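Luciferase-like monooxygenase (Streptomyces bottropensis, PDB 4US5) probably acts as a monooxygenase of the bacterial luciferase family, using molecular oxygen to oxidise an organic substrate. Local coordinates at residues R33-R37 and L38-R42; P87-V90 and A91-R95; C228-T232 and D233-Q237; R320-L323 and R324-L328. All coordinates share one frame; numbering follows the deposited sequence.

Contact 1: residues R33-R37 and L38-R42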
loop_
_atom_site.group_PDB
_atom_site.type_symbol
_atom_site.label_atom_id
_atom_site.label_comp_id
_atom_site.label_asym_id
_atom_site.label_seq_id
_atom_site.Cartn_x
_atom_site.Cartn_y
_atom_site.Cartn_z
ATOM N N ARG B 33 10.065 1.309 -15.302
ATOM C CA ARG B 33 10.435 0.252 -16.253
ATOM C C ARG B 33 11.682 0.663 -17.061
ATOM O O ARG B 33 12.628 -0.118 -17.213
ATOM C CB ARG B 33 9.284 -0.040 -17.198
ATOM C CG ARG B 33 8.098 -0.766 -16.581
ATOM C CD ARG B 33 7.130 -1.013 -17.747
ATOM N NE ARG B 33 5.834 -1.543 -17.386
ATOM C CZ ARG B 33 4.689 -0.908 -17.585
ATOM N NH1 ARG B 33 4.677 0.318 -18.102
ATOM N NH2 ARG B 33 3.556 -1.495 -17.238
ATOM N N LEU B 34 11.714 1.916 -17.494
ATOM C CA LEU B 34 12.900 2.438 -18.208
ATOM C C LEU B 34 14.130 2.407 -17.331
ATOM O O LEU B 34 15.193 1.903 -17.736
ATOM C CB LEU B 34 12.637 3.824 -18.743
ATOM C CG LEU B 34 13.811 4.471 -19.500
ATOM C CD1 LEU B 34 14.154 3.646 -20.764
ATOM C CD2 LEU B 34 13.478 5.869 -19.886
ATOM N N ALA B 35 13.983 2.918 -16.110
ATOM C CA ALA B 35 15.081 2.955 -15.173
ATOM C C ALA B 35 15.588 1.567 -14.842
ATOM O O ALA B 35 16.807 1.337 -14.705
ATOM C CB ALA B 35 14.660 3.709 -13.921
ATOM N N ASP B 36 14.672 0.604 -14.739
ATOM C CA ASP B 36 15.057 -0.773 -14.519
ATOM C C ASP B 36 15.931 -1.261 -15.694
ATOM O O ASP B 36 17.050 -1.779 -15.471
ATOM C CB ASP B 36 13.780 -1.634 -14.383
ATOM C CG ASP B 36 14.040 -3.073 -13.969
ATOM O OD1 ASP B 36 14.919 -3.348 -13.160
ATOM O OD2 ASP B 36 13.246 -3.937 -14.414
ATOM N N ARG B 37 15.447 -1.091 -16.900
ATOM C CA ARG B 37 16.172 -1.552 -18.118
ATOM C C ARG B 37 17.523 -0.868 -18.273
ATOM O O ARG B 37 18.473 -1.493 -18.703
ATOM C CB ARG B 37 15.340 -1.281 -19.362
ATOM C CG ARG B 37 14.160 -2.254 -19.435
ATOM C CD ARG B 37 13.419 -2.218 -20.742
ATOM N NE ARG B 37 13.146 -0.841 -21.206
ATOM C CZ ARG B 37 12.038 -0.140 -20.896
ATOM N NH1 ARG B 37 11.078 -0.663 -20.130
ATOM N NH2 ARG B 37 11.870 1.083 -21.381
ATOM N N LEU B 38 17.595 0.412 -17.937
ATOM C CA LEU B 38 18.822 1.196 -18.154
ATOM C C LEU B 38 19.914 0.994 -17.121
ATOM O O LEU B 38 21.046 1.399 -17.356
ATOM C CB LEU B 38 18.489 2.683 -18.241
ATOM C CG LEU B 38 17.739 3.125 -19.486
ATOM C CD1 LEU B 38 17.389 4.598 -19.365
ATOM C CD2 LEU B 38 18.551 2.870 -20.750
ATOM N N GLY B 39 19.596 0.409 -15.993
ATOM C CA GLY B 39 20.568 0.119 -14.953
ATOM C C GLY B 39 20.624 1.101 -13.809
ATOM O O GLY B 39 21.619 1.183 -13.106
ATOM N N TYR B 40 19.548 1.867 -13.596
ATOM C CA TYR B 40 19.460 2.653 -12.354
ATOM C C TYR B 40 19.430 1.717 -11.141
ATOM O O TYR B 40 18.912 0.591 -11.213
ATOM C CB TYR B 40 18.236 3.599 -12.404
ATOM C CG TYR B 40 18.409 4.813 -13.304
ATOM C CD1 TYR B 40 18.359 4.712 -14.672
ATOM C CD2 TYR B 40 18.538 6.092 -12.754
ATOM C CE1 TYR B 40 18.505 5.839 -15.484
ATOM C CE2 TYR B 40 18.684 7.224 -13.538
ATOM C CZ TYR B 40 18.678 7.102 -14.898
ATOM O OH TYR B 40 18.826 8.191 -15.699
ATOM N N GLU B 41 19.971 2.171 -10.024
ATOM C CA GLU B 41 20.106 1.349 -8.817
ATOM C C GLU B 41 18.802 1.147 -8.059
ATOM O O GLU B 41 18.490 0.026 -7.651
ATOM C CB GLU B 41 21.117 1.939 -7.824
ATOM C CG GLU B 41 22.488 2.136 -8.379
ATOM C CD GLU B 41 23.169 0.855 -8.796
ATOM O OE1 GLU B 41 22.970 -0.193 -8.099
ATOM O OE2 GLU B 41 23.825 0.906 -9.867
ATOM N N ARG B 42 18.071 2.250 -7.826
ATOM C CA ARG B 42 16.816 2.227 -7.061
ATOM C C ARG B 42 15.841 3.264 -7.593
ATOM O O ARG B 42 16.233 4.248 -8.226
ATOM C CB ARG B 42 17.034 2.419 -5.556
ATOM C CG ARG B 42 17.486 3.819 -5.112
ATOM C CD ARG B 42 18.123 3.809 -3.730
ATOM N NE ARG B 42 19.470 3.222 -3.729
ATOM C CZ ARG B 42 19.859 2.183 -2.979
ATOM N NH1 ARG B 42 19.007 1.528 -2.190
ATOM N NH2 ARG B 42 21.118 1.777 -3.031
#

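Contact 2: residues P87-V90 and A91-R95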
loop_
_atom_site.group_PDB
_atom_site.type_symbol
_atom_site.label_atom_id
_atom_site.label_comp_id
_atom_site.label_asym_id
_atom_site.label_seq_id
_atom_site.Cartn_x
_atom_site.Cartn_y
_atom_site.Cartn_z
ATOM N N PRO B 87 4.890 3.515 14.020
ATOM C CA PRO B 87 6.008 2.759 13.487
ATOM C C PRO B 87 5.719 1.273 13.251
ATOM O O PRO B 87 6.296 0.688 12.359
ATOM C CB PRO B 87 7.105 2.964 14.536
ATOM C CG PRO B 87 6.762 4.285 15.150
ATOM C CD PRO B 87 5.274 4.287 15.224
ATOM N N LEU B 88 4.790 0.680 14.002
ATOM C CA LEU B 88 4.426 -0.698 13.773
ATOM C C LEU B 88 3.689 -0.859 12.438
ATOM O O LEU B 88 3.938 -1.786 11.694
ATOM C CB LEU B 88 3.548 -1.222 14.888
ATOM C CG LEU B 88 2.990 -2.628 14.678
ATOM C CD1 LEU B 88 4.095 -3.652 14.450
ATOM C CD2 LEU B 88 2.130 -3.002 15.859
ATOM N N LYS B 89 2.764 0.038 12.182
ATOM C CA LYS B 89 2.057 0.033 10.894
ATOM C C LYS B 89 3.023 0.135 9.748
ATOM O O LYS B 89 2.944 -0.625 8.790
ATOM C CB LYS B 89 1.044 1.161 10.844
ATOM C CG LYS B 89 0.352 1.338 9.488
ATOM C CD LYS B 89 -0.302 0.072 8.983
ATOM C CE LYS B 89 -1.086 0.356 7.697
ATOM N NZ LYS B 89 -1.776 -0.858 7.176
ATOM N N VAL B 90 3.932 1.085 9.799
ATOM C CA VAL B 90 4.926 1.203 8.746
ATOM C C VAL B 90 5.750 -0.085 8.571
ATOM O O VAL B 90 6.015 -0.524 7.446
ATOM C CB VAL B 90 5.827 2.433 8.974
ATOM C CG1 VAL B 90 6.947 2.517 7.932
ATOM C CG2 VAL B 90 4.993 3.702 8.918
ATOM N N ALA B 91 6.192 -0.656 9.687
ATOM C CA ALA B 91 6.938 -1.902 9.662
ATOM C C ALA B 91 6.147 -3.019 8.988
ATOM O O ALA B 91 6.680 -3.741 8.161
ATOM C CB ALA B 91 7.338 -2.303 11.085
ATOM N N GLU B 92 4.883 -3.147 9.340
ATOM C CA GLU B 92 4.015 -4.159 8.735
ATOM C C GLU B 92 3.866 -3.959 7.217
ATOM O O GLU B 92 3.951 -4.895 6.442
ATOM C CB GLU B 92 2.632 -4.116 9.331
ATOM C CG GLU B 92 2.533 -4.637 10.735
ATOM C CD GLU B 92 1.132 -4.543 11.280
ATOM O OE1 GLU B 92 0.378 -3.620 10.847
ATOM O OE2 GLU B 92 0.813 -5.344 12.225
ATOM N N VAL B 93 3.627 -2.722 6.820
ATOM C CA VAL B 93 3.480 -2.401 5.392
ATOM C C VAL B 93 4.737 -2.827 4.625
ATOM O O VAL B 93 4.658 -3.470 3.580
ATOM C CB VAL B 93 3.191 -0.887 5.220
ATOM C CG1 VAL B 93 3.369 -0.420 3.781
ATOM C CG2 VAL B 93 1.761 -0.562 5.697
ATOM N N PHE B 94 5.899 -2.465 5.144
ATOM C CA PHE B 94 7.112 -2.711 4.424
ATOM C C PHE B 94 7.581 -4.146 4.549
ATOM O O PHE B 94 8.235 -4.642 3.653
ATOM C CB PHE B 94 8.171 -1.653 4.723
ATOM C CG PHE B 94 7.918 -0.348 3.972
ATOM C CD1 PHE B 94 6.890 0.489 4.360
ATOM C CD2 PHE B 94 8.577 -0.076 2.815
ATOM C CE1 PHE B 94 6.610 1.637 3.645
ATOM C CE2 PHE B 94 8.304 1.061 2.076
ATOM C CZ PHE B 94 7.302 1.914 2.468
ATOM N N ARG B 95 7.215 -4.830 5.643
ATOM C CA ARG B 95 7.396 -6.269 5.705
ATOM C C ARG B 95 6.543 -7.001 4.656
ATOM O O ARG B 95 6.969 -8.017 4.116
ATOM C CB ARG B 95 7.093 -6.818 7.123
ATOM C CG ARG B 95 8.157 -6.461 8.180
ATOM C CD ARG B 95 8.382 -7.592 9.163
ATOM N NE ARG B 95 9.087 -8.585 8.402
ATOM C CZ ARG B 95 10.409 -8.628 8.259
ATOM N NH1 ARG B 95 11.212 -7.830 8.954
ATOM N NH2 ARG B 95 10.916 -9.507 7.439
HETATM O O HOH W 1 -0.531 -3.136 8.257
#

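Contact 3: residues C228-T232 and D233-Q237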
loop_
_atom_site.group_PDB
_atom_site.type_symbol
_atom_site.label_atom_id
_atom_site.label_comp_id
_atom_site.label_asym_id
_atom_site.label_seq_id
_atom_site.Cartn_x
_atom_site.Cartn_y
_atom_site.Cartn_z
ATOM N N CYS B 228 17.723 18.378 -15.242
ATOM C CA CYS B 228 16.998 18.574 -16.478
ATOM C C CYS B 228 17.995 18.499 -17.632
ATOM O O CYS B 228 18.749 19.453 -17.893
ATOM C CB CYS B 228 16.303 19.940 -16.426
ATOM S SG CYS B 228 15.293 20.302 -17.858
ATOM N N CYS B 229 18.067 17.324 -18.262
ATOM C CA CYS B 229 19.062 17.031 -19.286
ATOM C C CYS B 229 18.390 16.871 -20.667
ATOM O O CYS B 229 17.302 16.286 -20.792
ATOM C CB CYS B 229 19.840 15.784 -18.919
ATOM S SG CYS B 229 21.134 15.345 -20.095
ATOM N N ALA B 230 19.003 17.448 -21.695
ATOM C CA ALA B 230 18.539 17.265 -23.078
ATOM C C ALA B 230 19.775 17.269 -23.962
ATOM O O ALA B 230 20.873 17.462 -23.470
ATOM C CB ALA B 230 17.611 18.359 -23.492
ATOM N N GLU B 231 19.588 16.976 -25.244
ATOM C CA GLU B 231 20.734 16.719 -26.118
ATOM C C GLU B 231 21.663 17.928 -26.194
ATOM O O GLU B 231 22.845 17.760 -26.327
ATOM C CB GLU B 231 20.266 16.279 -27.493
ATOM C CG GLU B 231 21.390 15.725 -28.363
ATOM C CD GLU B 231 21.886 14.336 -27.912
ATOM O OE1 GLU B 231 21.143 13.348 -28.163
ATOM O OE2 GLU B 231 23.014 14.220 -27.325
ATOM N N THR B 232 21.101 19.126 -26.114
ATOM C CA THR B 232 21.894 20.384 -26.221
ATOM C C THR B 232 21.505 21.289 -25.071
ATOM O O THR B 232 20.416 21.135 -24.509
ATOM C CB THR B 232 21.575 21.142 -27.539
ATOM O OG1 THR B 232 20.194 21.496 -27.561
ATOM C CG2 THR B 232 21.911 20.303 -28.772
ATOM N N ASP B 233 22.382 22.230 -24.718
ATOM C CA ASP B 233 22.103 23.198 -23.681
ATOM C C ASP B 233 20.831 23.987 -23.975
ATOM O O ASP B 233 20.060 24.263 -23.072
ATOM C CB ASP B 233 23.301 24.172 -23.468
ATOM C CG ASP B 233 24.550 23.501 -22.762
ATOM O OD1 ASP B 233 24.398 22.687 -21.802
ATOM O OD2 ASP B 233 25.707 23.841 -23.159
ATOM N N ALA B 234 20.607 24.339 -25.249
ATOM C CA ALA B 234 19.432 25.121 -25.612
ATOM C C ALA B 234 18.147 24.311 -25.361
ATOM O O ALA B 234 17.156 24.853 -24.901
ATOM C CB ALA B 234 19.479 25.544 -27.076
ATOM N N GLU B 235 18.143 23.053 -25.762
ATOM C CA GLU B 235 16.954 22.224 -25.553
ATOM C C GLU B 235 16.748 22.007 -24.023
ATOM O O GLU B 235 15.630 22.044 -23.532
ATOM C CB GLU B 235 17.056 20.900 -26.287
ATOM C CG GLU B 235 15.787 20.036 -26.172
ATOM C CD GLU B 235 14.484 20.725 -26.642
ATOM O OE1 GLU B 235 14.501 21.652 -27.486
ATOM O OE2 GLU B 235 13.413 20.271 -26.203
ATOM N N ALA B 236 17.834 21.803 -23.300
ATOM C CA ALA B 236 17.730 21.651 -21.825
ATOM C C ALA B 236 17.101 22.886 -21.223
ATOM O O ALA B 236 16.262 22.778 -20.308
ATOM C CB ALA B 236 19.086 21.403 -21.201
ATOM N N GLN B 237 17.506 24.087 -21.687
ATOM C CA GLN B 237 16.947 25.327 -21.109
ATOM C C GLN B 237 15.469 25.451 -21.385
ATOM O O GLN B 237 14.712 25.922 -20.543
ATOM C CB GLN B 237 17.670 26.575 -21.641
ATOM C CG GLN B 237 19.060 26.771 -21.036
ATOM C CD GLN B 237 19.024 26.944 -19.534
ATOM O OE1 GLN B 237 18.170 27.657 -18.992
ATOM N NE2 GLN B 237 19.929 26.300 -18.861
#

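Contact 4: residues R320-L323 and R324-L328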
loop_
_atom_site.group_PDB
_atom_site.type_symbol
_atom_site.label_atom_id
_atom_site.label_comp_id
_atom_site.label_asym_id
_atom_site.label_seq_id
_atom_site.Cartn_x
_atom_site.Cartn_y
_atom_site.Cartn_z
ATOM N N ARG B 320 7.729 12.727 -22.745
ATOM C CA ARG B 320 8.724 12.390 -23.763
ATOM C C ARG B 320 10.057 13.104 -23.474
ATOM O O ARG B 320 11.136 12.526 -23.654
ATOM C CB ARG B 320 8.235 12.781 -25.177
ATOM C CG ARG B 320 6.953 12.070 -25.629
ATOM C CD ARG B 320 6.210 12.767 -26.758
ATOM N NE ARG B 320 5.500 13.957 -26.306
ATOM C CZ ARG B 320 4.693 14.715 -27.060
ATOM N NH1 ARG B 320 4.467 14.400 -28.328
ATOM N NH2 ARG B 320 4.117 15.781 -26.541
ATOM N N ASP B 321 9.975 14.344 -23.042
ATOM C CA ASP B 321 11.152 15.086 -22.610
ATOM C C ASP B 321 11.770 14.432 -21.353
ATOM O O ASP B 321 12.991 14.395 -21.180
ATOM C CB ASP B 321 10.797 16.546 -22.309
ATOM C CG ASP B 321 10.480 17.348 -23.565
ATOM O OD1 ASP B 321 10.857 16.884 -24.675
ATOM O OD2 ASP B 321 9.867 18.417 -23.415
ATOM N N ARG B 322 10.920 13.984 -20.453
ATOM C CA ARG B 322 11.386 13.423 -19.215
ATOM C C ARG B 322 12.137 12.116 -19.417
ATOM O O ARG B 322 13.214 11.920 -18.880
ATOM C CB ARG B 322 10.215 13.204 -18.282
ATOM C CG ARG B 322 10.647 12.842 -16.878
ATOM C CD ARG B 322 9.481 12.330 -16.046
ATOM N NE ARG B 322 9.806 12.443 -14.638
ATOM C CZ ARG B 322 9.059 11.924 -13.657
ATOM N NH1 ARG B 322 7.958 11.254 -13.929
ATOM N NH2 ARG B 322 9.428 12.110 -12.403
ATOM N N LEU B 323 11.540 11.187 -20.168
ATOM C CA LEU B 323 12.192 9.939 -20.463
ATOM C C LEU B 323 13.542 10.158 -21.162
ATOM O O LEU B 323 14.541 9.526 -20.806
ATOM C CB LEU B 323 11.286 9.033 -21.318
ATOM C CG LEU B 323 10.020 8.564 -20.628
ATOM C CD1 LEU B 323 9.144 7.784 -21.566
ATOM C CD2 LEU B 323 10.309 7.746 -19.381
ATOM N N ARG B 324 13.574 11.125 -22.068
ATOM C CA ARG B 324 14.822 11.506 -22.744
ATOM C C ARG B 324 15.906 11.904 -21.749
ATOM O O ARG B 324 17.067 11.491 -21.885
ATOM C CB ARG B 324 14.632 12.644 -23.795
ATOM C CG ARG B 324 14.347 12.126 -25.208
ATOM C CD ARG B 324 14.339 13.182 -26.298
ATOM N NE ARG B 324 13.245 14.119 -26.140
ATOM C CZ ARG B 324 12.028 13.957 -26.667
ATOM N NH1 ARG B 324 11.750 12.902 -27.432
ATOM N NH2 ARG B 324 11.101 14.877 -26.467
ATOM N N SER B 325 15.532 12.740 -20.792
ATOM C CA SER B 325 16.473 13.204 -19.769
ATOM C C SER B 325 17.115 12.037 -19.049
ATOM O O SER B 325 18.347 11.947 -18.956
ATOM C CB SER B 325 15.781 14.197 -18.801
ATOM O OG SER B 325 16.714 14.725 -17.849
ATOM N N TYR B 326 16.304 11.056 -18.612
ATOM C CA TYR B 326 16.830 9.929 -17.922
ATOM C C TYR B 326 17.653 8.985 -18.805
ATOM O O TYR B 326 18.590 8.363 -18.330
ATOM C CB TYR B 326 15.693 9.160 -17.162
ATOM C CG TYR B 326 15.229 9.870 -15.924
ATOM C CD1 TYR B 326 14.213 10.799 -15.975
ATOM C CD2 TYR B 326 15.795 9.599 -14.671
ATOM C CE1 TYR B 326 13.774 11.472 -14.830
ATOM C CE2 TYR B 326 15.360 10.278 -13.528
ATOM C CZ TYR B 326 14.357 11.210 -13.621
ATOM O OH TYR B 326 13.880 11.845 -12.453
ATOM N N ARG B 327 17.252 8.838 -20.076
ATOM C CA ARG B 327 18.015 8.055 -21.052
ATOM C C ARG B 327 19.395 8.665 -21.290
ATOM O O ARG B 327 20.393 7.979 -21.259
ATOM C CB ARG B 327 17.290 8.027 -22.391
ATOM C CG ARG B 327 16.227 6.997 -22.480
ATOM C CD ARG B 327 16.035 6.586 -23.948
ATOM N NE ARG B 327 14.758 5.956 -24.134
ATOM C CZ ARG B 327 14.570 4.643 -24.056
ATOM N NH1 ARG B 327 15.598 3.835 -23.809
ATOM N NH2 ARG B 327 13.346 4.136 -24.225
ATOM N N LEU B 328 19.423 9.959 -21.489
ATOM C CA LEU B 328 20.697 10.673 -21.749
ATOM C C LEU B 328 21.620 10.608 -20.553
ATOM O O LEU B 328 22.838 10.402 -20.695
ATOM C CB LEU B 328 20.431 12.123 -22.127
ATOM C CG LEU B 328 19.761 12.384 -23.451
ATOM C CD1 LEU B 328 19.341 13.836 -23.530
ATOM C CD2 LEU B 328 20.666 11.996 -24.639
#

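Contact 1: residues R33-R37 and L38-R42
L38 lies one helical turn after L34, and its side chain runs back over that turn. L38 CB lies beside the L34 carbonyl oxygen. With CG anti to the carbonyl carbon (chi1 -70°), L38 CG comes to 3.3 Å from L34 O. The CD1 branch of L38 continues to L34 CG, at 3.6 Å, and also touches L34 CD1; the two leucines cross obliquely. L38 N donates to the same carbonyl, 2.8 Å from L34 O. An alanine in place of L34 would probably leave the CD1 branch of L38 without its neighbour and open a gap beneath helix 319-332, where L323 and R327 also pack on this leucine. Helix 21-38 ends here in a Schellman motif: G39 takes a positive phi of 99° and sends weak bonds back to A35 O and D36 O, while Y40 N reaches A35 O at 3.0 Å. At these backbone angles a CB would collide with the L38 carbonyl oxygen, which calls for glycine. Beyond the turn, Y40 CB sits 3.9 Å from A35 CB, and the A35 carbonyl oxygen lies at the edge of the Y40 ring. The phenol then reaches away to the backbone oxygen of Y326, while strand 42-45 begins two residues on.

Contact 2: residues P87-V90 and A91-R95
K89 and V93 meet because the lysine chain swings CG away from its own backbone N (chi1 174°) and then bends about the CB-CG bond (chi2 54°), turning along the helix. That bend lays K89 CE 3.6 Å from V93 CG2, the methyl which V93 carries beside its own backbone N. E92 takes the other common helical setting, chi1 -72°, with CG 3.3 Å from L88 O and the chain extended beyond it. The K89 and E92 side chains cross at about a right angle without their charges touching: K89 NZ and E92 OE1 are 5.1 Å apart. One water fills the step between them, accepting from K89 NZ at 2.8 Å and donating to E92 OE1 at 2.8 Å. On another face of the turn V90 and F94 lie side by side, CG1 of V90 4.1 Å from CD1 of F94, and the V90 carbonyl oxygen sits in plane at the ring edge. V90 packs on L107 of strand 105-110, and F94 on both that strand and strand 74-81, the two strands that helix 87-100 links in a beta-alpha-beta unit. The amides of A91, E92, V93 and F94 each donate to the carbonyl four residues earlier. The water bridge and the bond from E92 OE2 to H49 of the second subunit probably offset the cost of burying the E92 carboxylate, while K89 meets an opposite charge across the interface, in a salt bridge with E60 of that subunit.

Contact 3: residues C228-T232 and D233-Q237
T232 grips the first turn of helix 233-251 twice. Its hydroxyl oxygen OG1 accepts from E235 N at 3.1 Å with an N-H...O angle of 161°, and its carbonyl oxygen lies 2.9 Å from A236 N, which donates to it in the carbonyl plane. A chi1 of 61° sets OG1 between the backbone N and the carbonyl carbon, the rotation that turns it to E235 N. OG1 also lies 3.4 Å from E235 CB. Just inside, the methyl of A230 fits against the start of the helix, its CB 3.5 Å from A236 N and 3.6 Å from E235 CG. C228, on the strand, turns its sulfur the same way, with SG 3.6 Å from A236 O. Further out, the ends of the acidic side chains are held by other partners. D233 OD1 forms a salt bridge with R293 and also accepts from S290 N, while E235 OE2 pairs with R238. Backbone bonds from C228 and A230 to strand 286-289 fix the level at which the chain leaves the sheet, and A236 packs on V288 of that strand. T232 is a textbook threonine N-cap, closing the short loop between strand 221-229 and helix 233-251, a strand-to-helix link of the kind found at the C-terminal end of the strands in TIM-barrel proteins.

Contact 4: residues R320-L323 and R324-L328
R324 folds back along its own helix to reach D321, and the two ends meet in a salt bridge: R324 NH2 donates to D321 OD1 at 2.7 Å with an N-H...O angle of 150°. The oxygen lies at the edge of the guanidinium, close to its plane, yet the carboxylate itself is turned 65° from that plane. A bend at chi3 of -66° brings the flat group over the preceding turn, where the R320 carbonyl oxygen stands 3.4 Å above its centre. R320 CB adds a contact of 3.8 Å to R324 NH2. An alanine at D321 would probably leave R324 NH2 without its charged mate and the guanidinium freer to swing into solvent. The arginine side of this bridge is open to solvent: R320, which pairs with D318, R324 and R327 are exposed, although D321 itself is buried. The R327 side chain touches the preceding turn through CB and CG beside L323 O, the oxygen that also accepts from R327 N. The inward flank is closer packed. R322 and Y326 lie side by side, R322 CG 4.0 Å from Y326 CE1, and the R322 carbonyl oxygen sits in plane at the edge of the tyrosine ring, 3.3 Å from Y326 CD1. The tips on this flank have further partners: R322 forms a salt bridge with E11 and bonds S314, and Y326 OH bonds V312 O at the end of strand 309-313. Helix 319-332 thus lies between helix 21-38, where L31 and L34 pack on it, and strand 221-229, where S325 OG accepts from C229 N.

How the contacts relate
Contacts 1, 3 and 4 form one neighbourhood with helix 319-332 in the middle. Contact 4 is about 13 Å from contact 1 and 10 Å from contact 3, centre to centre, whereas contacts 1 and 3 do not touch each other. The joints are probable hydrogen bonds, Y40 OH to Y326 O at 2.6 Å and C229 N to S325 OG at 3.0 Å, with L328 of contact 4 packing on A230 and C229. Contact 2 stands apart, its centre about 41 Å from that of contact 3, at the subunit interface. Bound sodium ions lie about 3 Å from the side chains of K89 in contact 2 and R322 in contact 4.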